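Local coordinates for D-3-phosphoglycerate dehydrogenase-related protein (Vibrio cholerae, PDB 4S1V), which probably catalyses the NAD-dependent oxidation of 3-phosphoglycerate, as a D-isomer-specific 2-hydroxyacid dehydrogenase with a Rossmann-type NAD-binding domain, at residues C[17-22]-C[303-308]; C[71-76]-C[309-314]; C[75-80]-C[298-303]. All coordinates share one frame; numbering follows the deposited sequence.

In the fold
All three contacts lie on one helix, 294-312, which returns from the end of the chain to pack on the domain built mainly from the first hundred residues or so, a flavodoxin-like parallel sheet of five strands. Going along the helix, contact 3 comes first, contact 1 next and contact 2 last. The centres of contacts 1 and 3 are about 9 Å apart, those of 1 and 2 about 12 Å. Contacts 2 and 3 share strand 73-76, while contact 1 reaches the loop between strands 3-6 and 27-30. Contact 3 is nested within contact 1 along the chain, contacts 1 and 2 alternate, and the NAD-binding domain falls between the early and late segments of all three.

Contact 1 of 3, residues C[17-22]-C[303-308]; sequences LNAFQC and AAFENV
Phe305 carries this contact, reaching from helix 294-312 into the turn 17-22 that leads from strand 3-6 to strand 27-30 in a flavodoxin-like domain. Its CB starts the approach, lying 4.2 Å from Cys22 CB, so the root of the aromatic side chain rests on the last residue of the turn. The ring leaves CB with CG anti to the carbonyl carbon (chi1 -61°), which turns it off the helix toward Ala19 and Phe20. Farther out, ring atom CD2 comes within 3.0 Å of Ala19 O, with the oxygen at the ring edge and near the ring plane. A carbonyl oxygen suits that place because the rim hydrogens of a phenyl group are slightly positive. The same oxygen also accepts the backbone N-H of Cys22, so the turn keeps its own bond while touching the ring.

The methyl of Ala19 adds an apolar partner, its CB 4.1 Å from Phe305 CD2. Alanine fits well, since its short side chain lets the backbone of the turn approach the phenyl group. One atom further on, CE2 of Phe305 meets Phe20 CA at 3.8 Å. The two phenylalanine side chains meet obliquely, as neighbours rather than as a stack. Ile6 of strand 3-6 and Leu23 enclose Phe305 further, giving a large apolar residue a buried seat.

Two helical turns before Phe305, Glu298 grips the start of the same loop: its carboxylate accepts the backbone N-H groups of Asn18 and Ala19. Nearby, Leu17 packs on Leu141 of a second subunit. Where the two phenylalanine side chains come nearest, Phe20 CD1 is 4.2 Å from Phe305 CE2.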
ATOM      1  N   LEU C  17      34.613  -6.584  17.824  1.00 28.71           N
ATOM      2  CA  LEU C  17      34.993  -5.319  18.466  1.00 28.96           C
ATOM      3  C   LEU C  17      36.471  -5.318  18.859  1.00 30.06           C
ATOM      4  O   LEU C  17      37.043  -6.380  19.112  1.00 29.84           O
ATOM      5  CB  LEU C  17      34.139  -5.067  19.710  1.00 27.58           C
ATOM      6  CG  LEU C  17      32.613  -5.056  19.579  1.00 26.38           C
ATOM      7  CD1 LEU C  17      31.979  -4.932  20.951  1.00 26.22           C
ATOM      8  CD2 LEU C  17      32.139  -3.937  18.660  1.00 26.57           C
ATOM      9  N   ASN C  18      37.076  -4.126  18.918  1.00 31.00           N
ATOM     10  CA  ASN C  18      38.429  -3.954  19.463  1.00 31.70           C
ATOM     11  C   ASN C  18      38.525  -4.511  20.868  1.00 32.06           C
ATOM     12  O   ASN C  18      39.530  -5.118  21.242  1.00 32.76           O
ATOM     13  CB  ASN C  18      38.836  -2.477  19.506  1.00 32.12           C
ATOM     14  CG  ASN C  18      38.991  -1.870  18.131  1.00 32.38           C
ATOM     15  OD1 ASN C  18      39.270  -2.565  17.158  1.00 32.56           O
ATOM     16  ND2 ASN C  18      38.803  -0.561  18.045  1.00 33.23           N
ATOM     17  N   ALA C  19      37.466  -4.296  21.641  1.00 31.82           N
ATOM     18  CA  ALA C  19      37.424  -4.728  23.029  1.00 31.28           C
ATOM     19  C   ALA C  19      37.518  -6.250  23.202  1.00 31.95           C
ATOM     20  O   ALA C  19      37.937  -6.723  24.255  1.00 31.77           O
ATOM     21  CB  ALA C  19      36.179  -4.184  23.707  1.00 29.74           C
ATOM     22  N   PHE C  20      37.141  -7.007  22.170  1.00 32.21           N
ATOM     23  CA  PHE C  20      37.161  -8.470  22.238  1.00 33.40           C
ATOM     24  C   PHE C  20      38.564  -9.043  22.442  1.00 36.09           C
ATOM     25  O   PHE C  20      38.715 -10.096  23.060  1.00 36.39           O
ATOM     26  CB  PHE C  20      36.511  -9.092  20.999  1.00 32.49           C
ATOM     27  CG  PHE C  20      36.025 -10.505  21.207  1.00 31.82           C
ATOM     28  CD1 PHE C  20      34.818 -10.755  21.863  1.00 31.46           C
ATOM     29  CD2 PHE C  20      36.764 -11.586  20.737  1.00 31.57           C
ATOM     30  CE1 PHE C  20      34.365 -12.053  22.050  1.00 31.93           C
ATOM     31  CE2 PHE C  20      36.315 -12.889  20.920  1.00 31.55           C
ATOM     32  CZ  PHE C  20      35.115 -13.123  21.572  1.00 32.28           C
ATOM     33  N   GLN C  21      39.584  -8.346  21.940  1.00 40.14           N
ATOM     34  CA  GLN C  21      40.977  -8.780  22.123  1.00 44.10           C
ATOM     35  C   GLN C  21      41.415  -8.786  23.582  1.00 42.95           C
ATOM     36  O   GLN C  21      42.325  -9.530  23.950  1.00 43.43           O
ATOM     37  CB  GLN C  21      41.949  -7.953  21.272  1.00 46.62           C
ATOM     38  CG  GLN C  21      42.165  -8.518  19.870  1.00 51.91           C
ATOM     39  CD  GLN C  21      42.657  -9.962  19.876  1.00 55.05           C
ATOM     40  OE1 GLN C  21      43.651 -10.297  20.530  1.00 54.59           O
ATOM     41  NE2 GLN C  21      41.956 -10.826  19.143  1.00 56.56           N
ATOM     42  N   CYS C  22      40.752  -7.965  24.397  1.00 42.76           N
ATOM     43  CA  CYS C  22      40.958  -7.932  25.846  1.00 43.37           C
ATOM     44  C   CYS C  22      40.656  -9.271  26.526  1.00 43.12           C
ATOM     45  O   CYS C  22      41.002  -9.467  27.693  1.00 42.71           O
ATOM     46  CB  CYS C  22      40.100  -6.833  26.489  1.00 43.48           C
ATOM     47  SG  CYS C  22      40.489  -5.147  25.960  1.00 49.32           S
ATOM     48  N   ALA C 303      34.814  -1.959  29.140  1.00 24.08           N
ATOM     49  CA  ALA C 303      34.648  -1.850  30.588  1.00 24.56           C
ATOM     50  C   ALA C 303      34.191  -3.175  31.205  1.00 25.46           C
ATOM     51  O   ALA C 303      34.705  -3.587  32.248  1.00 24.90           O
ATOM     52  CB  ALA C 303      33.683  -0.731  30.932  1.00 23.66           C
ATOM     53  N   ALA C 304      33.247  -3.845  30.542  1.00 26.25           N
ATOM     54  CA  ALA C 304      32.784  -5.162  30.979  1.00 26.64           C
ATOM     55  C   ALA C 304      33.915  -6.192  30.957  1.00 27.19           C
ATOM     56  O   ALA C 304      34.066  -6.965  31.904  1.00 26.89           O
ATOM     57  CB  ALA C 304      31.601  -5.632  30.139  1.00 25.89           C
ATOM     58  N   PHE C 305      34.713  -6.190  29.886  1.00 27.26           N
ATOM     59  CA  PHE C 305      35.838  -7.129  29.772  1.00 28.07           C
ATOM     60  C   PHE C 305      36.981  -6.780  30.721  1.00 28.77           C
ATOM     61  O   PHE C 305      37.735  -7.660  31.147  1.00 29.15           O
ATOM     62  CB  PHE C 305      36.356  -7.211  28.329  1.00 27.49           C
ATOM     63  CG  PHE C 305      35.338  -7.697  27.337  1.00 27.58           C
ATOM     64  CD1 PHE C 305      34.177  -8.351  27.755  1.00 26.84           C
ATOM     65  CD2 PHE C 305      35.552  -7.528  25.972  1.00 27.04           C
ATOM     66  CE1 PHE C 305      33.247  -8.804  26.835  1.00 26.12           C
ATOM     67  CE2 PHE C 305      34.629  -7.992  25.046  1.00 26.07           C
ATOM     68  CZ  PHE C 305      33.476  -8.625  25.477  1.00 26.21           C
ATOM     69  N   GLU C 306      37.102  -5.491  31.038  1.00 29.03           N
ATOM     70  CA  GLU C 306      38.073  -4.995  32.014  1.00 29.69           C
ATOM     71  C   GLU C 306      37.752  -5.570  33.392  1.00 29.68           C
ATOM     72  O   GLU C 306      38.650  -5.990  34.125  1.00 30.23           O
ATOM     73  CB  GLU C 306      38.057  -3.455  32.046  1.00 29.36           C
ATOM     74  CG  GLU C 306      38.832  -2.798  33.178  1.00 30.44           C
ATOM     75  CD  GLU C 306      38.352  -1.386  33.489  1.00 31.84           C
ATOM     76  OE1 GLU C 306      37.819  -0.698  32.590  1.00 30.78           O
ATOM     77  OE2 GLU C 306      38.501  -0.956  34.652  1.00 33.91           O
ATOM     78  N   ASN C 307      36.466  -5.601  33.734  1.00 29.48           N
ATOM     79  CA  ASN C 307      36.031  -6.141  35.018  1.00 28.82           C
ATOM     80  C   ASN C 307      36.193  -7.661  35.099  1.00 28.64           C
ATOM     81  O   ASN C 307      36.489  -8.205  36.162  1.00 27.33           O
ATOM     82  CB  ASN C 307      34.601  -5.708  35.322  1.00 29.12           C
ATOM     83  CG  ASN C 307      34.514  -4.250  35.738  1.00 28.76           C
ATOM     84  OD1 ASN C 307      35.464  -3.692  36.296  1.00 28.39           O
ATOM     85  ND2 ASN C 307      33.372  -3.629  35.478  1.00 27.78           N
ATOM     86  N   VAL C 308      36.021  -8.329  33.963  1.00 29.18           N
ATOM     87  CA  VAL C 308      36.279  -9.758  33.857  1.00 32.22           C
ATOM     88  C   VAL C 308      37.738 -10.062  34.212  1.00 33.50           C
ATOM     89  O   VAL C 308      38.001 -10.926  35.054  1.00 36.23           O
ATOM     90  CB  VAL C 308      35.915 -10.306  32.454  1.00 31.37           C
ATOM     91  CG1 VAL C 308      36.466 -11.711  32.260  1.00 31.77           C
ATOM     92  CG2 VAL C 308      34.402 -10.308  32.260  1.00 30.90           C
TER

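Contact 2 of 3, residues C[71-76]-C[309-314]; sequences LKLISQ and VKFAHS
Phe311 and Leu73 each set CG anti to the backbone N (chi1 -175° and 167°), which sends the phenyl ring from the helix toward the sheet and the isobutyl group from the strand toward the helix, to slide past each other in opposite directions. This is helix-on-sheet packing in a flavodoxin-like fold: the last turn of helix 294-312 lies against strand 73-76 of a five-stranded parallel sheet.

Leu73 CB sits almost exactly on the ring axis, 3.9 Å from the centroid of Phe311 and 2° off the normal, a CH-pi contact over the middle of one face. Its two methyls diverge, CD2 to the root of the aromatic side chain and CD1 to the ring margin. Leu73 CD2 lies 3.7 Å from Phe311 CB, while Leu73 CD1 comes within 4.0 Å of ring atom CD2 of Phe311. A branched leucine suits this spot, because its CB can lie over the ring while its branch fills the angle between ring and helix. Val308, on the preceding turn, and Leu97 of strand 95-98 add to the apolar surroundings of Leu73.

The far end of the ring meets Lys72. There Phe311 CZ is 3.7 Å from Lys72 CB, an oblique approach in which the aliphatic start of the lysine, not its charge, does the touching. Lysine is apt at this margin: its methylenes can lie by an aromatic group while the ammonium extends onward, here with a long, weak ion pair to Glu49. Thr95 and Met2 also touch Phe311.

Over the other face of the ring hangs the hydroxyl of Ser314, in a poorly ordered end of the chain and therefore less surely placed. It is offset toward the rim, and OG donates a hydrogen bond back to Phe311 O at 2.6 Å.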
ATOM      1  N   LEU C  71      28.947 -20.561  38.375  1.00 33.65           N
ATOM      2  CA  LEU C  71      28.973 -19.115  38.135  1.00 33.40           C
ATOM      3  C   LEU C  71      29.597 -18.348  39.301  1.00 33.04           C
ATOM      4  O   LEU C  71      29.137 -18.449  40.436  1.00 33.92           O
ATOM      5  CB  LEU C  71      27.557 -18.588  37.856  1.00 31.92           C
ATOM      6  CG  LEU C  71      27.411 -17.128  37.405  1.00 31.82           C
ATOM      7  CD1 LEU C  71      28.189 -16.847  36.125  1.00 30.85           C
ATOM      8  CD2 LEU C  71      25.945 -16.750  37.244  1.00 31.22           C
ATOM      9  N   LYS C  72      30.642 -17.575  39.009  1.00 32.91           N
ATOM     10  CA  LYS C  72      31.315 -16.765  40.023  1.00 31.72           C
ATOM     11  C   LYS C  72      31.095 -15.275  39.771  1.00 30.38           C
ATOM     12  O   LYS C  72      30.991 -14.487  40.712  1.00 28.97           O
ATOM     13  CB  LYS C  72      32.818 -17.083  40.073  1.00 33.63           C
ATOM     14  CG  LYS C  72      33.143 -18.556  40.314  1.00 35.83           C
ATOM     15  CD  LYS C  72      34.618 -18.799  40.637  1.00 38.01           C
ATOM     16  CE  LYS C  72      35.506 -18.758  39.394  1.00 39.46           C
ATOM     17  NZ  LYS C  72      36.926 -19.105  39.694  1.00 39.41           N
ATOM     18  N   LEU C  73      31.006 -14.898  38.498  1.00 28.36           N
ATOM     19  CA  LEU C  73      30.911 -13.491  38.139  1.00 28.36           C
ATOM     20  C   LEU C  73      29.843 -13.167  37.096  1.00 26.79           C
ATOM     21  O   LEU C  73      29.700 -13.857  36.089  1.00 27.31           O
ATOM     22  CB  LEU C  73      32.271 -12.985  37.643  1.00 28.40           C
ATOM     23  CG  LEU C  73      32.308 -11.629  36.931  1.00 28.31           C
ATOM     24  CD1 LEU C  73      32.197 -10.490  37.938  1.00 29.64           C
ATOM     25  CD2 LEU C  73      33.576 -11.499  36.099  1.00 29.81           C
ATOM     26  N   ILE C  74      29.106 -12.094  37.354  1.00 25.69           N
ATOM     27  CA  ILE C  74      28.334 -11.438  36.315  1.00 24.00           C
ATOM     28  C   ILE C  74      28.954 -10.064  36.050  1.00 23.87           C
ATOM     29  O   ILE C  74      29.063  -9.245  36.956  1.00 23.53           O
ATOM     30  CB  ILE C  74      26.862 -11.303  36.714  1.00 22.83           C
ATOM     31  CG1 ILE C  74      26.207 -12.692  36.753  1.00 23.00           C
ATOM     32  CG2 ILE C  74      26.139 -10.365  35.753  1.00 22.39           C
ATOM     33  CD1 ILE C  74      24.821 -12.702  37.357  1.00 21.97           C
ATOM     34  N   SER C  75      29.374  -9.824  34.811  1.00 24.32           N
ATOM     35  CA  SER C  75      29.905  -8.515  34.437  1.00 24.75           C
ATOM     36  C   SER C  75      28.892  -7.782  33.574  1.00 24.42           C
ATOM     37  O   SER C  75      28.597  -8.201  32.456  1.00 25.42           O
ATOM     38  CB  SER C  75      31.251  -8.639  33.715  1.00 25.79           C
ATOM     39  OG  SER C  75      31.799  -7.351  33.435  1.00 24.83           O
ATOM     40  N   GLN C  76      28.360  -6.691  34.114  1.00 23.63           N
ATOM     41  CA  GLN C  76      27.291  -5.938  33.487  1.00 23.21           C
ATOM     42  C   GLN C  76      27.864  -4.877  32.558  1.00 23.33           C
ATOM     43  O   GLN C  76      28.780  -4.139  32.937  1.00 24.00           O
ATOM     44  CB  GLN C  76      26.421  -5.290  34.575  1.00 23.05           C
ATOM     45  CG  GLN C  76      25.206  -4.522  34.077  1.00 22.90           C
ATOM     46  CD  GLN C  76      24.212  -5.414  33.351  1.00 23.15           C
ATOM     47  OE1 GLN C  76      23.661  -6.339  33.937  1.00 24.11           O
ATOM     48  NE2 GLN C  76      23.985  -5.138  32.069  1.00 22.72           N
ATOM     49  N   VAL C 309      38.674  -9.342  33.593  1.00 34.54           N
ATOM     50  CA  VAL C 309      40.113  -9.565  33.836  1.00 36.34           C
ATOM     51  C   VAL C 309      40.584  -9.080  35.219  1.00 36.89           C
ATOM     52  O   VAL C 309      41.563  -9.604  35.767  1.00 37.49           O
ATOM     53  CB  VAL C 309      41.012  -9.019  32.694  1.00 36.24           C
ATOM     54  CG1 VAL C 309      40.661  -9.687  31.371  1.00 36.08           C
ATOM     55  CG2 VAL C 309      40.916  -7.506  32.574  1.00 36.87           C
ATOM     56  N   LYS C 310      39.880  -8.093  35.776  1.00 36.28           N
ATOM     57  CA  LYS C 310      40.072  -7.693  37.170  1.00 36.90           C
ATOM     58  C   LYS C 310      39.631  -8.800  38.131  1.00 38.99           C
ATOM     59  O   LYS C 310      40.283  -9.036  39.155  1.00 41.23           O
ATOM     60  CB  LYS C 310      39.314  -6.399  37.486  1.00 36.91           C
ATOM     61  CG  LYS C 310      40.016  -5.126  37.039  1.00 37.07           C
ATOM     62  CD  LYS C 310      39.265  -3.889  37.516  1.00 37.02           C
ATOM     63  CE  LYS C 310      40.099  -2.626  37.339  1.00 36.94           C
ATOM     64  NZ  LYS C 310      39.249  -1.399  37.319  1.00 37.80           N
ATOM     65  N   PHE C 311      38.528  -9.470  37.804  1.00 38.45           N
ATOM     66  CA  PHE C 311      38.035 -10.584  38.617  1.00 39.80           C
ATOM     67  C   PHE C 311      38.979 -11.779  38.518  1.00 41.69           C
ATOM     68  O   PHE C 311      39.234 -12.445  39.516  1.00 42.17           O
ATOM     69  CB  PHE C 311      36.604 -10.988  38.220  1.00 36.98           C
ATOM     70  CG  PHE C 311      36.002 -12.058  39.101  1.00 34.57           C
ATOM     71  CD1 PHE C 311      36.184 -13.410  38.808  1.00 34.26           C
ATOM     72  CD2 PHE C 311      35.247 -11.716  40.220  1.00 33.71           C
ATOM     73  CE1 PHE C 311      35.632 -14.394  39.618  1.00 32.84           C
ATOM     74  CE2 PHE C 311      34.696 -12.697  41.034  1.00 33.30           C
ATOM     75  CZ  PHE C 311      34.887 -14.038  40.731  1.00 32.08           C
ATOM     76  N   ALA C 312      39.492 -12.043  37.316  1.00 44.21           N
ATOM     77  CA  ALA C 312      40.428 -13.148  37.099  1.00 49.41           C
ATOM     78  C   ALA C 312      41.615 -13.103  38.073  1.00 52.95           C
ATOM     79  O   ALA C 312      42.033 -14.137  38.600  1.00 55.56           O
ATOM     80  CB  ALA C 312      40.913 -13.168  35.655  1.00 49.34           C
ATOM     81  N   HIS C 313      42.085 -11.899  38.342  1.00 58.59           N
ATOM     82  CA  HIS C 313      43.200 -11.582  39.217  1.00 64.10           C
ATOM     83  C   HIS C 313      42.779 -11.159  40.603  1.00 63.99           C
ATOM     84  O   HIS C 313      43.298 -10.194  41.098  1.00 63.92           O
ATOM     85  CB  HIS C 313      43.898 -10.326  38.692  1.00 67.99           C
ATOM     86  CG  HIS C 313      44.472 -10.456  37.322  1.00 72.15           C
ATOM     87  ND1 HIS C 313      44.763  -9.361  36.540  1.00 73.37           N
ATOM     88  CD2 HIS C 313      44.826 -11.539  36.594  1.00 73.78           C
ATOM     89  CE1 HIS C 313      45.275  -9.760  35.390  1.00 73.65           C
ATOM     90  NE2 HIS C 313      45.325 -11.078  35.400  1.00 74.80           N
ATOM     91  N   SER C 314      41.835 -11.826  41.216  1.00 65.14           N
ATOM     92  CA  SER C 314      41.227 -11.335  42.467  1.00 65.89           C
ATOM     93  C   SER C 314      40.989 -12.350  43.614  1.00 66.35           C
ATOM     94  O   SER C 314      41.047 -11.952  44.779  1.00 65.36           O
ATOM     95  CB  SER C 314      39.951 -10.511  42.191  1.00 65.42           C
ATOM     96  OG  SER C 314      38.837 -11.332  41.870  1.00 64.07           O
TER

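Contact 3 of 3, residues C[75-80]-C[298-303]; sequences SQTGKV and EIYFQA
Tyr300 opens the contact, where helix 294-312 packs over the C-terminal end of strand 73-76 of the parallel sheet. It crosses Thr77 at about a right angle, its CB 3.8 Å from Thr77 CG2. The ring swings past the threonine to the next peptide, where CD1 of Tyr300 lies 3.7 Å from Gly78 N in an oblique approach. CE1 follows, close to both Gly78 N and CA. Glycine suits this place: it has positive phi (70°) and brings no side chain against the tyrosine ring. The backbone of Tyr300 takes part too. A water lying at the edge of the ring, in its plane, donates to Tyr300 O at 2.6 Å and accepts from Gly78 N at 3.1 Å, linking helix and loop through a single molecule.

Phe301 comes next, and though its CB points away, its ring curls back. Thr77 CG2 lies over one face, 4.1 Å from the centroid of Phe301 and 19° off the normal, a CH-pi contact displaced toward the rim. Phe301 also meets Tyr297 edge-to-face and packs on Val14 and Ile54. Just beyond the segment, Ala304 O accepts a hydrogen bond from Ser75 OG.

Threonine divides its two branches: the methyl faces the Phe301 ring and the root of Tyr300, whereas OG1 is hydrogen-bonded to Leu53 O and Arg55 N. Its carbonyl, Thr77 O, accepts Gln76 NE2 at 3.0 Å with a nearly straight N-H approach (167°). As in relatives, the loop after strand 73-76 probably contributes to the substrate site. The helix supplies its start with apolar contacts and a water bridge to the amide of Gly78, while backbone groups of Leu53 and Arg55 hold the hydroxyl, a division that probably keeps this turn in a definite shape.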
ATOM      1  N   SER C  75      29.374  -9.824  34.811  1.00 24.32           N
ATOM      2  CA  SER C  75      29.905  -8.515  34.437  1.00 24.75           C
ATOM      3  C   SER C  75      28.892  -7.782  33.574  1.00 24.42           C
ATOM      4  O   SER C  75      28.597  -8.201  32.456  1.00 25.42           O
ATOM      5  CB  SER C  75      31.251  -8.639  33.715  1.00 25.79           C
ATOM      6  OG  SER C  75      31.799  -7.351  33.435  1.00 24.83           O
ATOM      7  N   GLN C  76      28.360  -6.691  34.114  1.00 23.63           N
ATOM      8  CA  GLN C  76      27.291  -5.938  33.487  1.00 23.21           C
ATOM      9  C   GLN C  76      27.864  -4.877  32.558  1.00 23.33           C
ATOM     10  O   GLN C  76      28.780  -4.139  32.937  1.00 24.00           O
ATOM     11  CB  GLN C  76      26.421  -5.290  34.575  1.00 23.05           C
ATOM     12  CG  GLN C  76      25.206  -4.522  34.077  1.00 22.90           C
ATOM     13  CD  GLN C  76      24.212  -5.414  33.351  1.00 23.15           C
ATOM     14  OE1 GLN C  76      23.661  -6.339  33.937  1.00 24.11           O
ATOM     15  NE2 GLN C  76      23.985  -5.138  32.069  1.00 22.72           N
ATOM     16  N   THR C  77      27.351  -4.821  31.330  1.00 22.61           N
ATOM     17  CA  THR C  77      27.598  -3.677  30.457  1.00 22.06           C
ATOM     18  C   THR C  77      26.722  -2.544  30.982  1.00 22.70           C
ATOM     19  O   THR C  77      25.513  -2.735  31.194  1.00 22.72           O
ATOM     20  CB  THR C  77      27.224  -3.957  28.990  1.00 21.85           C
ATOM     21  OG1 THR C  77      25.910  -4.531  28.925  1.00 20.54           O
ATOM     22  CG2 THR C  77      28.259  -4.895  28.326  1.00 21.62           C
ATOM     23  N   GLY C  78      27.329  -1.385  31.217  1.00 22.25           N
ATOM     24  CA  GLY C  78      26.620  -0.268  31.827  1.00 23.71           C
ATOM     25  C   GLY C  78      26.320  -0.590  33.277  1.00 25.36           C
ATOM     26  O   GLY C  78      26.949  -1.472  33.864  1.00 24.96           O
ATOM     27  N   LYS C  79      25.348   0.110  33.851  1.00 27.25           N
ATOM     28  CA  LYS C  79      25.002  -0.071  35.255  1.00 29.04           C
ATOM     29  C   LYS C  79      23.915  -1.128  35.422  1.00 29.58           C
ATOM     30  O   LYS C  79      23.186  -1.429  34.477  1.00 27.71           O
ATOM     31  CB  LYS C  79      24.547   1.259  35.869  1.00 32.23           C
ATOM     32  CG  LYS C  79      25.600   2.360  35.900  1.00 35.22           C
ATOM     33  CD  LYS C  79      24.937   3.726  36.048  1.00 38.71           C
ATOM     34  CE  LYS C  79      25.954   4.858  36.126  1.00 40.05           C
ATOM     35  NZ  LYS C  79      26.731   4.826  37.400  1.00 40.52           N
ATOM     36  N   VAL C  80      23.819  -1.692  36.627  1.00 30.03           N
ATOM     37  CA  VAL C  80      22.734  -2.615  36.978  1.00 30.89           C
ATOM     38  C   VAL C  80      21.373  -1.894  36.963  1.00 31.40           C
ATOM     39  O   VAL C  80      21.300  -0.678  37.164  1.00 31.58           O
ATOM     40  CB  VAL C  80      22.964  -3.302  38.354  1.00 30.44           C
ATOM     41  CG1 VAL C  80      24.231  -4.151  38.329  1.00 31.96           C
ATOM     42  CG2 VAL C  80      23.021  -2.285  39.486  1.00 30.84           C
ATOM     43  N   GLU C 298      31.862  -0.509  21.880  1.00 21.27           N
ATOM     44  CA  GLU C 298      33.275  -0.568  22.271  1.00 21.94           C
ATOM     45  C   GLU C 298      33.431  -0.156  23.739  1.00 22.88           C
ATOM     46  O   GLU C 298      34.167  -0.807  24.493  1.00 23.57           O
ATOM     47  CB  GLU C 298      34.186   0.265  21.359  1.00 22.08           C
ATOM     48  CG  GLU C 298      34.395  -0.279  19.949  1.00 22.69           C
ATOM     49  CD  GLU C 298      35.268  -1.529  19.858  1.00 22.82           C
ATOM     50  OE1 GLU C 298      35.701  -2.082  20.891  1.00 22.10           O
ATOM     51  OE2 GLU C 298      35.524  -1.968  18.719  1.00 23.55           O
ATOM     52  N   ILE C 299      32.714   0.899  24.138  1.00 22.71           N
ATOM     53  CA  ILE C 299      32.726   1.388  25.519  1.00 22.80           C
ATOM     54  C   ILE C 299      32.167   0.329  26.475  1.00 23.20           C
ATOM     55  O   ILE C 299      32.809  -0.018  27.472  1.00 22.98           O
ATOM     56  CB  ILE C 299      31.953   2.727  25.640  1.00 22.91           C
ATOM     57  CG1 ILE C 299      32.742   3.863  24.965  1.00 22.38           C
ATOM     58  CG2 ILE C 299      31.642   3.065  27.092  1.00 22.50           C
ATOM     59  CD1 ILE C 299      31.870   4.963  24.396  1.00 21.97           C
ATOM     60  N   TYR C 300      30.980  -0.189  26.160  1.00 23.11           N
ATOM     61  CA  TYR C 300      30.330  -1.201  26.996  1.00 23.98           C
ATOM     62  C   TYR C 300      31.224  -2.395  27.275  1.00 23.89           C
ATOM     63  O   TYR C 300      31.383  -2.819  28.420  1.00 23.52           O
ATOM     64  CB  TYR C 300      29.043  -1.713  26.346  1.00 23.42           C
ATOM     65  CG  TYR C 300      27.854  -0.817  26.529  1.00 24.26           C
ATOM     66  CD1 TYR C 300      27.582  -0.214  27.760  1.00 24.90           C
ATOM     67  CD2 TYR C 300      26.979  -0.593  25.482  1.00 25.30           C
ATOM     68  CE1 TYR C 300      26.476   0.607  27.923  1.00 25.68           C
ATOM     69  CE2 TYR C 300      25.869   0.221  25.637  1.00 26.26           C
ATOM     70  CZ  TYR C 300      25.623   0.819  26.851  1.00 25.45           C
ATOM     71  OH  TYR C 300      24.514   1.616  26.978  1.00 26.26           O
ATOM     72  N   PHE C 301      31.794  -2.936  26.211  1.00 23.41           N
ATOM     73  CA  PHE C 301      32.524  -4.171  26.322  1.00 24.27           C
ATOM     74  C   PHE C 301      33.961  -3.975  26.809  1.00 24.47           C
ATOM     75  O   PHE C 301      34.479  -4.838  27.505  1.00 25.43           O
ATOM     76  CB  PHE C 301      32.385  -4.988  25.032  1.00 23.73           C
ATOM     77  CG  PHE C 301      30.973  -5.468  24.796  1.00 23.80           C
ATOM     78  CD1 PHE C 301      30.491  -6.609  25.442  1.00 23.64           C
ATOM     79  CD2 PHE C 301      30.105  -4.752  23.980  1.00 23.95           C
ATOM     80  CE1 PHE C 301      29.187  -7.044  25.247  1.00 23.09           C
ATOM     81  CE2 PHE C 301      28.795  -5.182  23.780  1.00 23.73           C
ATOM     82  CZ  PHE C 301      28.336  -6.328  24.420  1.00 23.64           C
ATOM     83  N   GLN C 302      34.584  -2.832  26.511  1.00 24.66           N
ATOM     84  CA  GLN C 302      35.917  -2.571  27.068  1.00 24.54           C
ATOM     85  C   GLN C 302      35.858  -2.570  28.589  1.00 23.88           C
ATOM     86  O   GLN C 302      36.715  -3.157  29.241  1.00 24.06           O
ATOM     87  CB  GLN C 302      36.561  -1.289  26.510  1.00 25.04           C
ATOM     88  CG  GLN C 302      35.966   0.028  27.003  1.00 25.10           C
ATOM     89  CD  GLN C 302      36.428   1.236  26.196  1.00 25.19           C
ATOM     90  OE1 GLN C 302      36.726   1.134  24.998  1.00 24.11           O
ATOM     91  NE2 GLN C 302      36.473   2.399  26.853  1.00 24.29           N
ATOM     92  N   ALA C 303      34.814  -1.959  29.140  1.00 24.08           N
ATOM     93  CA  ALA C 303      34.648  -1.850  30.588  1.00 24.56           C
ATOM     94  C   ALA C 303      34.191  -3.175  31.205  1.00 25.46           C
ATOM     95  O   ALA C 303      34.705  -3.587  32.248  1.00 24.90           O
ATOM     96  CB  ALA C 303      33.683  -0.731  30.932  1.00 23.66           C
TER
HETATM   97  O   HOH W   1      30.248  -1.224  30.199  1.00 26.10           O